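Local coordinates for protein putative branched-chain amino acid ABC transporter (Chromobacterium violaceum, PDB 4PYR) that adopts a periplasmic binding protein-like fold, binds glutathione, and, as a putative LppC-family lipoprotein, may act as an enzyme regulator, at residues E50-A55 / P77-P82; G25-A30 / A36-V41. One frame throughout, in Å; residues are numbered along the deposited sequence.

Contact 1 of 2, residues E50-A55 / P77-P82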
# COMPACT_ATOMS: atom_id res chain seq x y z
N GLU A 50 2.77 18.69 -19.98
CA GLU A 50 2.98 20.14 -20.03
C GLU A 50 3.22 20.78 -18.64
O GLU A 50 4.07 21.66 -18.49
CB GLU A 50 1.77 20.80 -20.69
CG GLU A 50 1.98 22.23 -21.10
CD GLU A 50 0.83 22.71 -21.96
OE1 GLU A 50 -0.20 21.98 -22.02
OE2 GLU A 50 0.94 23.80 -22.59
N ARG A 51 2.47 20.34 -17.64
CA ARG A 51 2.60 20.94 -16.32
C ARG A 51 3.80 20.39 -15.57
O ARG A 51 4.41 21.09 -14.78
CB ARG A 51 1.29 20.79 -15.55
CG ARG A 51 0.24 21.62 -16.24
CD ARG A 51 -1.00 21.82 -15.43
NE ARG A 51 -1.92 22.67 -16.15
CZ ARG A 51 -3.11 23.02 -15.73
NH1 ARG A 51 -3.55 22.55 -14.56
NH2 ARG A 51 -3.88 23.81 -16.47
N TYR A 52 4.13 19.12 -15.83
CA TYR A 52 5.39 18.54 -15.35
C TYR A 52 6.52 19.36 -15.93
O TYR A 52 7.40 19.83 -15.21
CB TYR A 52 5.50 17.07 -15.77
CG TYR A 52 6.76 16.37 -15.36
CD1 TYR A 52 7.90 16.43 -16.17
CD2 TYR A 52 6.82 15.63 -14.21
CE1 TYR A 52 9.07 15.75 -15.80
CE2 TYR A 52 7.96 14.96 -13.81
CZ TYR A 52 9.10 15.01 -14.63
OH TYR A 52 10.26 14.35 -14.24
N ARG A 53 6.50 19.53 -17.24
CA ARG A 53 7.52 20.32 -17.92
C ARG A 53 7.66 21.70 -17.31
O ARG A 53 8.76 22.17 -17.09
CB ARG A 53 7.25 20.44 -19.41
CG ARG A 53 7.61 19.16 -20.19
CD ARG A 53 7.36 19.24 -21.67
NE ARG A 53 8.39 20.04 -22.32
CZ ARG A 53 9.60 19.60 -22.61
NH1 ARG A 53 9.94 18.35 -22.34
NH2 ARG A 53 10.48 20.40 -23.20
N ALA A 54 6.54 22.36 -17.00
CA ALA A 54 6.64 23.72 -16.46
C ALA A 54 7.17 23.75 -15.00
O ALA A 54 7.80 24.74 -14.58
CB ALA A 54 5.29 24.43 -16.58
N ALA A 55 6.89 22.70 -14.23
CA ALA A 55 7.39 22.59 -12.86
C ALA A 55 8.93 22.47 -12.93
O ALA A 55 9.64 23.18 -12.25
CB ALA A 55 6.74 21.41 -12.15
N PRO A 77 8.17 9.16 -20.88
CA PRO A 77 9.28 9.54 -21.81
C PRO A 77 9.86 10.91 -21.51
O PRO A 77 11.01 11.18 -21.87
CB PRO A 77 8.63 9.53 -23.22
CG PRO A 77 7.41 8.67 -23.06
CD PRO A 77 6.94 8.82 -21.63
N SER A 78 9.07 11.77 -20.86
CA SER A 78 9.49 13.15 -20.56
C SER A 78 10.15 13.31 -19.18
O SER A 78 10.66 14.39 -18.84
CB SER A 78 8.28 14.10 -20.74
OG SER A 78 7.73 13.91 -22.04
N VAL A 79 10.19 12.22 -18.42
CA VAL A 79 10.70 12.27 -17.04
C VAL A 79 12.18 12.56 -17.05
O VAL A 79 13.00 11.84 -17.68
CB VAL A 79 10.35 11.01 -16.21
CG1 VAL A 79 11.19 10.92 -14.93
CG2 VAL A 79 8.87 11.06 -15.86
N THR A 80 12.52 13.69 -16.44
CA THR A 80 13.93 14.14 -16.43
C THR A 80 14.49 14.46 -15.05
O THR A 80 15.68 14.66 -14.91
CB THR A 80 14.11 15.39 -17.26
OG1 THR A 80 13.23 16.39 -16.76
CG2 THR A 80 13.84 15.10 -18.74
N VAL A 81 13.62 14.54 -14.04
CA VAL A 81 14.06 14.58 -12.66
C VAL A 81 13.43 13.38 -11.92
O VAL A 81 12.44 12.80 -12.40
CB VAL A 81 13.67 15.90 -11.95
CG1 VAL A 81 14.23 17.08 -12.68
CG2 VAL A 81 12.15 16.02 -11.72
N PRO A 82 14.04 12.96 -10.80
CA PRO A 82 13.49 11.83 -10.08
C PRO A 82 12.03 12.05 -9.84
O PRO A 82 11.67 13.12 -9.34
CB PRO A 82 14.32 11.79 -8.81
CG PRO A 82 15.60 12.43 -9.16
CD PRO A 82 15.20 13.53 -10.11

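Contact 2 of 2, residues G25-A30 / A36-V41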
# COMPACT_ATOMS: atom_id res chain seq x y z
N GLY A 25 -1.06 15.01 3.34
CA GLY A 25 0.02 14.28 3.98
C GLY A 25 1.38 14.84 3.58
O GLY A 25 2.27 14.96 4.42
N VAL A 26 1.55 15.11 2.29
CA VAL A 26 2.77 15.74 1.80
C VAL A 26 3.03 17.03 2.53
O VAL A 26 4.18 17.28 3.00
CB VAL A 26 2.73 16.03 0.27
CG1 VAL A 26 3.98 16.78 -0.19
CG2 VAL A 26 2.56 14.75 -0.53
N GLU A 27 1.99 17.87 2.64
CA GLU A 27 2.07 19.17 3.36
C GLU A 27 2.44 18.94 4.82
O GLU A 27 3.34 19.61 5.36
CB GLU A 27 0.71 19.92 3.37
CG GLU A 27 0.25 20.50 2.04
CD GLU A 27 1.02 21.74 1.55
OE1 GLU A 27 1.66 22.47 2.36
OE2 GLU A 27 0.97 21.98 0.33
N ALA A 28 1.74 18.04 5.49
CA ALA A 28 2.03 17.75 6.92
C ALA A 28 3.53 17.40 7.13
O ALA A 28 4.17 17.87 8.08
CB ALA A 28 1.15 16.62 7.42
N ALA A 29 4.08 16.57 6.26
CA ALA A 29 5.44 16.13 6.39
C ALA A 29 6.39 17.33 6.09
O ALA A 29 7.40 17.50 6.77
CB ALA A 29 5.72 14.98 5.45
N ALA A 30 6.05 18.14 5.08
CA ALA A 30 6.86 19.31 4.78
C ALA A 30 6.92 20.29 5.95
O ALA A 30 7.97 20.88 6.25
CB ALA A 30 6.32 20.03 3.54
N ALA A 36 12.39 20.86 2.43
CA ALA A 36 12.07 21.14 1.03
C ALA A 36 10.98 22.20 0.90
O ALA A 36 10.16 22.42 1.81
CB ALA A 36 11.60 19.87 0.31
N GLU A 37 10.96 22.81 -0.28
CA GLU A 37 9.90 23.71 -0.70
C GLU A 37 8.96 22.97 -1.61
O GLU A 37 9.39 22.17 -2.41
CB GLU A 37 10.49 24.89 -1.45
CG GLU A 37 9.47 25.96 -1.82
CD GLU A 37 10.12 27.28 -2.24
OE1 GLU A 37 11.28 27.56 -1.85
OE2 GLU A 37 9.45 28.05 -2.98
N LEU A 38 7.66 23.18 -1.47
CA LEU A 38 6.69 22.58 -2.35
C LEU A 38 6.28 23.53 -3.49
O LEU A 38 6.08 24.73 -3.28
CB LEU A 38 5.44 22.19 -1.55
CG LEU A 38 5.63 21.27 -0.35
CD1 LEU A 38 4.26 20.95 0.32
CD2 LEU A 38 6.30 19.98 -0.71
N TYR A 39 6.12 22.96 -4.67
CA TYR A 39 5.54 23.64 -5.83
C TYR A 39 4.35 22.78 -6.22
O TYR A 39 4.48 21.63 -6.60
CB TYR A 39 6.60 23.69 -6.95
CG TYR A 39 6.14 24.14 -8.30
CD1 TYR A 39 5.34 23.33 -9.12
CD2 TYR A 39 6.52 25.38 -8.81
CE1 TYR A 39 4.94 23.74 -10.39
CE2 TYR A 39 6.12 25.80 -10.08
CZ TYR A 39 5.33 24.98 -10.85
OH TYR A 39 4.94 25.38 -12.12
N SER A 40 3.15 23.31 -6.03
CA SER A 40 1.96 22.48 -6.18
C SER A 40 1.23 22.90 -7.41
O SER A 40 0.95 24.07 -7.62
CB SER A 40 1.05 22.69 -4.96
OG SER A 40 1.74 22.25 -3.79
N VAL A 41 0.93 21.92 -8.26
CA VAL A 41 0.10 22.18 -9.41
C VAL A 41 -0.83 20.99 -9.65
O VAL A 41 -0.50 19.83 -9.35
CB VAL A 41 0.97 22.48 -10.64
CG1 VAL A 41 1.69 21.22 -11.04
CG2 VAL A 41 0.14 23.03 -11.79

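Contact 1 of 2, residues E50-A55 / P77-P82
The Tyr-52 ring of helix 48-57 meets segment 77-82 with its hydroxyl end. Near the ring plane, at its edge, lies the backbone N of Thr-80. The carbonyl O of Ser-78 and the CA of Val-79 approach obliquely, at 3.7 Å from CE1 and 3.5 Å from OH of Tyr-52 respectively, and CG2 of Val-81 also comes in at a slant.

The phenol thus illustrates how a single long side chain can tie a helix to a loop. CG of Tyr-52 is anti to the backbone N (chi1 179°), which carries the ring off the helix and into the bend of the loop. There two successive amides turn to the hydroxyl: Thr-80 N donates to Tyr-52 OH at 3.2 Å with a moderately bent N-H...O angle of 146°, and Val-81 N reaches the same OH in a straighter (166°) but longer and weak bond of 3.4 Å. The strongest polar partner of the hydroxyl, however, is OG1 of Thr-83, just past the loop, which also hydrogen-bonds to Val-81 O. Several partners therefore fix the end of this buried phenol.

Methyl groups fill in around these bonds. CG2 of Val-79 packs 4.1 Å from CZ of Tyr-52, while CG2 of Val-81 lies 3.6 Å from OH of Tyr-52.

In the fold, this is packing away from the glutathione pocket. Tyr-52 and Val-81 both touch Val-63 of strand 62-64, which lies next to strand 83-85 in the parallel sheet, and Thr-80 touches Val-56 further along the helix. Helix 48-57 is thus joined to the loop that leads from helix 69-75 into strand 83-85.

Contact 2 of 2, residues G25-A30 / A36-V41
Leu-38 on strand 36-42 packs against Val-26, Glu-27 and Ala-30 of helix 16-33, inside the beta-alpha-beta unit formed by strand 2-8, that helix and strand 36-42. The unit is an example of the alpha/beta layering expected of a periplasmic binding protein-like domain: the helix runs back over the sheet, and the two short segments pass at 9.7 Å between axes with 155° between their directions.

Contacts between polar and apolar groups come from Glu-27. Its aliphatic chain bends at chi2 (-72°), which swings the carboxylate back to the strand side. Glu-27 was modelled in two conformers, so what follows is tentative, holding for one of them. In that conformer the carboxylate lies beside a methyl, OE2 of Glu-27 coming 3.4 Å from CD1 of Leu-38, and it makes no hydrogen bond across the interface; OG of Ser-40 stays 4.2 Å from OE2 of Glu-27.

No hydrogen bond crosses between the segments. Within the helix Ala-30 N donates to Val-26 O, while the strand pairs with strand 2-8 through Glu-37, Tyr-39 and Val-41. Tyr-258 of helix 245-265 adds a further partner, touching both Ala-30 and Ala-36 where the two backbones come nearest.

Apolar packing carries most of the contact. Leu-38 points toward the helix, and its two methyls are shared out between neighbours one helical turn apart. The extended second torsion of Leu-38 (chi2 -178°) places CD1 far from CA, at the leading end of the side chain. CD2 of Leu-38 meets CG1 of Val-26 at 4.0 Å, the two side chains lying at a slant to each other, and CD1 of Leu-38 sits 3.9 Å from CB of Ala-30.

Residues 25-41 of contact 2 come first in the chain, and contact 1 follows; their centres lie about 18 Å apart, both packed around the same five-stranded parallel sheet. The join between them is strand 36-42, an outermost strand within this chain: Leu-38 projects to helix 16-33, while Tyr-39 projects to the opposite side, where its CE1 lies 3.4 Å from CB of Ala-55 on helix 48-57. CD of Arg-51 also packs 4.0 Å from CG2 of Val-41. Contact 2 packs helix 16-33 on one face of the sheet, and contact 1 joins helix 48-57, on the other face, to the loop before strand 83-85. Together they illustrate how successive crossovers build one domain, away from the glutathione pocket.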